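Local coordinates for HD domain protein (Enterococcus faecalis, PDB 4LRL) that probably hydrolyses deoxyribonucleoside triphosphates such as dGTP at a metal-bearing HD-domain site, under allosteric control by bound nucleotides, at residues R259-F268 and S391-Y399. Residues are numbered along the deposited sequence; the frame is centred on the assembly and turned at random.
Sequences RYQMYVQVYF and SYDLPYDFY. With TTP (thymidine-5'-triphosphate), chain S.
With CG set beside the backbone N in both Tyr267 (chi1 -53°) and Tyr396 (chi1 -59°), the two rings come together face over face in an offset stack, their centroids 4.0 Å apart and their planes at 6°. Tyr396 makes contacts at both ends of its side chain: while its ring lies on Tyr267, its CB sits over one face of the Tyr263 ring in a CH-pi contact. The edge of Tyr263 in turn points at the face of Phe398, Tyr263 CD2 lying 3.8 Å from Phe398 CE1. Phe268 extends this aromatic cluster, taking Ser391 CB in a CH-pi contact over one face, 3.5 Å from the ring centroid, and Phe398 CZ at its edge.

Beside the cluster, a single loop carbonyl takes two bonds from the helix, showing how an irregular loop can be fastened by polar as well as aromatic contacts. Asp397 O accepts Arg259 NH2 at 2.6 Å, nearly straight and in the guanidinium plane, and Tyr263 OH at 2.7 Å, from opposite faces of its carbonyl plane. Arg259 NE also donates to Tyr263 OH (3.3 Å), tying the two donors together. Asp397 OD2 makes a long salt bridge to Arg259 NH2, and OD1 is paired with Arg208.

The loop carries Tyr392, and Tyr396 and Leu394 lie against Leu73 and His143, three residues seen to bind dATP in this protein. Helix 249-267, whose Gln265 borders the TTP pocket, thus meets the loop between strands 387-389 and 411-413, while helix 206-219 packs alongside, its Asp215 hydrogen-bonded to Tyr267 OH.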
loop_
_atom_site.group_PDB
_atom_site.type_symbol
_atom_site.label_atom_id
_atom_site.label_comp_id
_atom_site.label_asym_id
_atom_site.label_seq_id
_atom_site.Cartn_x
_atom_site.Cartn_y
_atom_site.Cartn_z
ATOM N N ARG C 259 16.383 -0.270 -7.794
ATOM C CA ARG C 259 17.608 -1.033 -7.713
ATOM C C ARG C 259 18.622 -0.261 -6.883
ATOM O O ARG C 259 19.153 -0.787 -5.908
ATOM C CB ARG C 259 18.148 -1.308 -9.118
ATOM C CG ARG C 259 19.179 -2.414 -9.194
ATOM C CD ARG C 259 19.598 -2.676 -10.636
ATOM N NE ARG C 259 21.011 -3.046 -10.745
ATOM C CZ ARG C 259 21.596 -3.427 -11.883
ATOM N NH1 ARG C 259 20.884 -3.512 -13.000
ATOM N NH2 ARG C 259 22.888 -3.746 -11.905
ATOM N N TYR C 260 18.830 1.004 -7.240
ATOM C CA TYR C 260 19.798 1.881 -6.576
ATOM C C TYR C 260 19.444 2.108 -5.106
ATOM O O TYR C 260 20.295 1.991 -4.225
ATOM C CB TYR C 260 19.895 3.220 -7.328
ATOM C CG TYR C 260 20.591 4.354 -6.583
ATOM C CD1 TYR C 260 21.967 4.506 -6.639
ATOM C CD2 TYR C 260 19.864 5.283 -5.839
ATOM C CE1 TYR C 260 22.604 5.535 -5.971
ATOM C CE2 TYR C 260 20.495 6.317 -5.172
ATOM C CZ TYR C 260 21.866 6.438 -5.243
ATOM O OH TYR C 260 22.503 7.465 -4.580
ATOM N N GLN C 261 18.181 2.448 -4.845
ATOM C CA GLN C 261 17.767 2.696 -3.452
ATOM C C GLN C 261 17.821 1.469 -2.539
ATOM O O GLN C 261 18.197 1.608 -1.367
ATOM C CB GLN C 261 16.465 3.512 -3.318
ATOM C CG GLN C 261 15.237 2.936 -3.977
ATOM C CD GLN C 261 14.156 3.985 -4.247
ATOM O OE1 GLN C 261 14.256 5.142 -3.824
ATOM N NE2 GLN C 261 13.110 3.574 -4.970
ATOM N N MET C 262 17.509 0.279 -3.075
ATOM C CA MET C 262 17.695 -0.977 -2.326
ATOM C C MET C 262 19.178 -1.203 -1.942
ATOM O O MET C 262 19.474 -1.496 -0.779
ATOM C CB MET C 262 17.141 -2.190 -3.086
ATOM C CG MET C 262 15.608 -2.336 -3.111
ATOM S SD MET C 262 14.780 -2.450 -1.490
ATOM C CE MET C 262 15.640 -3.892 -0.848
ATOM N N TYR C 263 20.090 -1.064 -2.913
ATOM C CA TYR C 263 21.543 -1.145 -2.668
ATOM C C TYR C 263 21.968 -0.266 -1.504
ATOM O O TYR C 263 22.471 -0.778 -0.501
ATOM C CB TYR C 263 22.351 -0.722 -3.899
ATOM C CG TYR C 263 22.423 -1.726 -5.036
ATOM C CD1 TYR C 263 21.387 -2.634 -5.272
ATOM C CD2 TYR C 263 23.512 -1.733 -5.910
ATOM C CE1 TYR C 263 21.443 -3.540 -6.319
ATOM C CE2 TYR C 263 23.578 -2.637 -6.972
ATOM C CZ TYR C 263 22.532 -3.540 -7.162
ATOM O OH TYR C 263 22.565 -4.438 -8.206
ATOM N N VAL C 264 21.742 1.050 -1.642
ATOM C CA VAL C 264 22.218 2.047 -0.677
ATOM C C VAL C 264 21.549 1.969 0.697
ATOM O O VAL C 264 22.203 2.218 1.708
ATOM C CB VAL C 264 22.167 3.520 -1.218
ATOM C CG1 VAL C 264 23.099 3.695 -2.400
ATOM C CG2 VAL C 264 20.750 3.953 -1.580
ATOM N N GLN C 265 20.268 1.611 0.730
ATOM C CA GLN C 265 19.484 1.623 1.962
ATOM C C GLN C 265 19.490 0.280 2.671
ATOM O O GLN C 265 19.414 0.228 3.901
ATOM C CB GLN C 265 18.042 2.045 1.688
ATOM C CG GLN C 265 17.886 3.536 1.437
ATOM C CD GLN C 265 16.617 3.893 0.662
ATOM O OE1 GLN C 265 15.632 3.146 0.663
ATOM N NE2 GLN C 265 16.640 5.054 -0.005
ATOM N N VAL C 266 19.571 -0.800 1.901
ATOM C CA VAL C 266 19.445 -2.133 2.478
ATOM C C VAL C 266 20.730 -2.961 2.359
ATOM O O VAL C 266 21.397 -3.206 3.365
ATOM C CB VAL C 266 18.221 -2.893 1.901
ATOM C CG1 VAL C 266 18.152 -4.339 2.432
ATOM C CG2 VAL C 266 16.949 -2.127 2.216
ATOM N N TYR C 267 21.083 -3.360 1.140
ATOM C CA TYR C 267 22.192 -4.286 0.932
ATOM C C TYR C 267 23.519 -3.770 1.484
ATOM O O TYR C 267 24.323 -4.561 1.971
ATOM C CB TYR C 267 22.331 -4.694 -0.554
ATOM C CG TYR C 267 21.046 -5.227 -1.193
ATOM C CD1 TYR C 267 20.732 -4.934 -2.517
ATOM C CD2 TYR C 267 20.143 -6.008 -0.469
ATOM C CE1 TYR C 267 19.565 -5.408 -3.106
ATOM C CE2 TYR C 267 18.967 -6.478 -1.051
ATOM C CZ TYR C 267 18.690 -6.172 -2.373
ATOM O OH TYR C 267 17.528 -6.632 -2.958
ATOM N N PHE C 268 23.737 -2.458 1.421
ATOM C CA PHE C 268 25.009 -1.873 1.840
ATOM C C PHE C 268 25.008 -1.404 3.295
ATOM O O PHE C 268 25.977 -0.787 3.736
ATOM C CB PHE C 268 25.411 -0.698 0.938
ATOM C CG PHE C 268 25.680 -1.076 -0.505
ATOM C CD1 PHE C 268 25.772 -2.410 -0.903
ATOM C CD2 PHE C 268 25.876 -0.078 -1.462
ATOM C CE1 PHE C 268 26.042 -2.746 -2.230
ATOM C CE2 PHE C 268 26.148 -0.401 -2.792
ATOM C CZ PHE C 268 26.224 -1.742 -3.175
ATOM N N SER C 391 31.568 -1.879 -0.146
ATOM C CA SER C 391 30.363 -2.402 -0.751
ATOM C C SER C 391 30.652 -3.030 -2.119
ATOM O O SER C 391 29.892 -3.883 -2.572
ATOM C CB SER C 391 29.287 -1.322 -0.841
ATOM O OG SER C 391 29.731 -0.201 -1.578
ATOM N N TYR C 392 31.760 -2.626 -2.749
ATOM C CA TYR C 392 32.206 -3.205 -4.026
ATOM C C TYR C 392 32.390 -4.713 -3.918
ATOM O O TYR C 392 32.235 -5.435 -4.903
ATOM C CB TYR C 392 33.536 -2.592 -4.487
ATOM C CG TYR C 392 33.438 -1.250 -5.188
ATOM C CD1 TYR C 392 32.622 -1.082 -6.310
ATOM C CD2 TYR C 392 34.200 -0.158 -4.752
ATOM C CE1 TYR C 392 32.544 0.150 -6.970
ATOM C CE2 TYR C 392 34.132 1.080 -5.408
ATOM C CZ TYR C 392 33.299 1.224 -6.515
ATOM O OH TYR C 392 33.220 2.437 -7.171
ATOM N N ASP C 393 32.725 -5.171 -2.715
ATOM C CA ASP C 393 32.912 -6.587 -2.427
ATOM C C ASP C 393 31.599 -7.381 -2.369
ATOM O O ASP C 393 31.621 -8.618 -2.389
ATOM C CB ASP C 393 33.676 -6.754 -1.100
ATOM C CG ASP C 393 35.082 -6.137 -1.140
ATOM O OD1 ASP C 393 35.667 -6.044 -2.253
ATOM O OD2 ASP C 393 35.593 -5.747 -0.059
ATOM N N LEU C 394 30.462 -6.693 -2.282
ATOM C CA LEU C 394 29.182 -7.393 -2.112
ATOM C C LEU C 394 28.607 -7.834 -3.465
ATOM O O LEU C 394 28.921 -7.221 -4.485
ATOM C CB LEU C 394 28.183 -6.560 -1.287
ATOM C CG LEU C 394 28.574 -6.312 0.187
ATOM C CD1 LEU C 394 27.670 -5.268 0.843
ATOM C CD2 LEU C 394 28.619 -7.607 1.028
ATOM N N PRO C 395 27.785 -8.907 -3.474
ATOM C CA PRO C 395 27.278 -9.488 -4.715
ATOM C C PRO C 395 26.160 -8.667 -5.377
ATOM O O PRO C 395 25.155 -9.225 -5.825
ATOM C CB PRO C 395 26.755 -10.857 -4.265
ATOM C CG PRO C 395 26.357 -10.650 -2.861
ATOM C CD PRO C 395 27.348 -9.684 -2.297
ATOM N N TYR C 396 26.352 -7.353 -5.442
ATOM C CA TYR C 396 25.397 -6.460 -6.094
ATOM C C TYR C 396 26.114 -5.508 -7.056
ATOM O O TYR C 396 26.791 -4.573 -6.635
ATOM C CB TYR C 396 24.571 -5.708 -5.046
ATOM C CG TYR C 396 23.806 -6.637 -4.131
ATOM C CD1 TYR C 396 22.605 -7.212 -4.543
ATOM C CD2 TYR C 396 24.293 -6.964 -2.868
ATOM C CE1 TYR C 396 21.902 -8.077 -3.720
ATOM C CE2 TYR C 396 23.595 -7.829 -2.033
ATOM C CZ TYR C 396 22.399 -8.381 -2.468
ATOM O OH TYR C 396 21.699 -9.243 -1.661
ATOM N N ASP C 397 25.971 -5.776 -8.352
ATOM C CA ASP C 397 26.618 -4.990 -9.399
ATOM C C ASP C 397 25.788 -3.768 -9.811
ATOM O O ASP C 397 24.560 -3.838 -9.902
ATOM C CB ASP C 397 26.903 -5.875 -10.615
ATOM C CG ASP C 397 25.638 -6.369 -11.297
ATOM O OD1 ASP C 397 24.755 -6.937 -10.617
ATOM O OD2 ASP C 397 25.525 -6.188 -12.523
ATOM N N PHE C 398 26.469 -2.650 -10.052
ATOM C CA PHE C 398 25.818 -1.424 -10.511
ATOM C C PHE C 398 25.569 -1.470 -12.010
ATOM O O PHE C 398 26.243 -2.211 -12.732
ATOM C CB PHE C 398 26.672 -0.203 -10.175
ATOM C CG PHE C 398 26.633 0.182 -8.728
ATOM C CD1 PHE C 398 25.570 0.924 -8.221
ATOM C CD2 PHE C 398 27.657 -0.196 -7.869
ATOM C CE1 PHE C 398 25.528 1.288 -6.877
ATOM C CE2 PHE C 398 27.624 0.161 -6.520
ATOM C CZ PHE C 398 26.557 0.904 -6.027
ATOM N N TYR C 399 24.607 -0.675 -12.474
ATOM C CA TYR C 399 24.358 -0.554 -13.904
ATOM C C TYR C 399 25.439 0.301 -14.580
ATOM O O TYR C 399 25.486 1.513 -14.391
ATOM C CB TYR C 399 22.947 -0.013 -14.186
ATOM C CG TYR C 399 22.596 -0.032 -15.655
ATOM C CD1 TYR C 399 22.678 -1.218 -16.389
ATOM C CD2 TYR C 399 22.198 1.128 -16.320
ATOM C CE1 TYR C 399 22.378 -1.251 -17.756
ATOM C CE2 TYR C 399 21.886 1.108 -17.685
ATOM C CZ TYR C 399 21.984 -0.088 -18.398
ATOM O OH TYR C 399 21.691 -0.136 -19.746
HETATM P PA TTP S . 19.236 3.171 11.360
HETATM O O1A TTP S . 19.389 2.886 12.831
HETATM O O2A TTP S . 20.266 2.648 10.397
HETATM O O3A TTP S . 19.087 4.760 11.079
HETATM P PB TTP S . 18.225 5.862 11.916
HETATM O O1B TTP S . 16.838 5.319 12.168
HETATM O O2B TTP S . 18.298 7.161 11.144
HETATM O O3B TTP S . 18.958 6.047 13.364
HETATM P PG TTP S . 20.496 5.696 13.797
HETATM O O1G TTP S . 20.735 6.636 14.966
HETATM O O2G TTP S . 21.345 5.990 12.571
HETATM O O3G TTP S . 20.508 4.248 14.230
HETATM O "O5'" TTP S . 17.814 2.584 10.901
HETATM C "C5'" TTP S . 16.849 2.077 11.824
HETATM C "C4'" TTP S . 15.798 1.282 11.062
HETATM O "O4'" TTP S . 15.407 2.015 9.895
HETATM C "C3'" TTP S . 16.346 -0.059 10.601
HETATM O "O3'" TTP S . 15.426 -1.116 10.852
HETATM C "C2'" TTP S . 16.488 0.067 9.102
HETATM C "C1'" TTP S . 15.561 1.212 8.725
HETATM N N1 TTP S . 16.136 1.969 7.610
HETATM C C2 TTP S . 15.367 2.215 6.427
HETATM O O2 TTP S . 14.184 1.799 6.326
HETATM N N3 TTP S . 15.915 2.910 5.406
HETATM C C4 TTP S . 17.181 3.365 5.493
HETATM O O4 TTP S . 17.656 4.005 4.526
HETATM C C5 TTP S . 17.955 3.132 6.644
HETATM C C5M TTP S . 19.380 3.632 6.771
HETATM C C6 TTP S . 17.403 2.419 7.702
#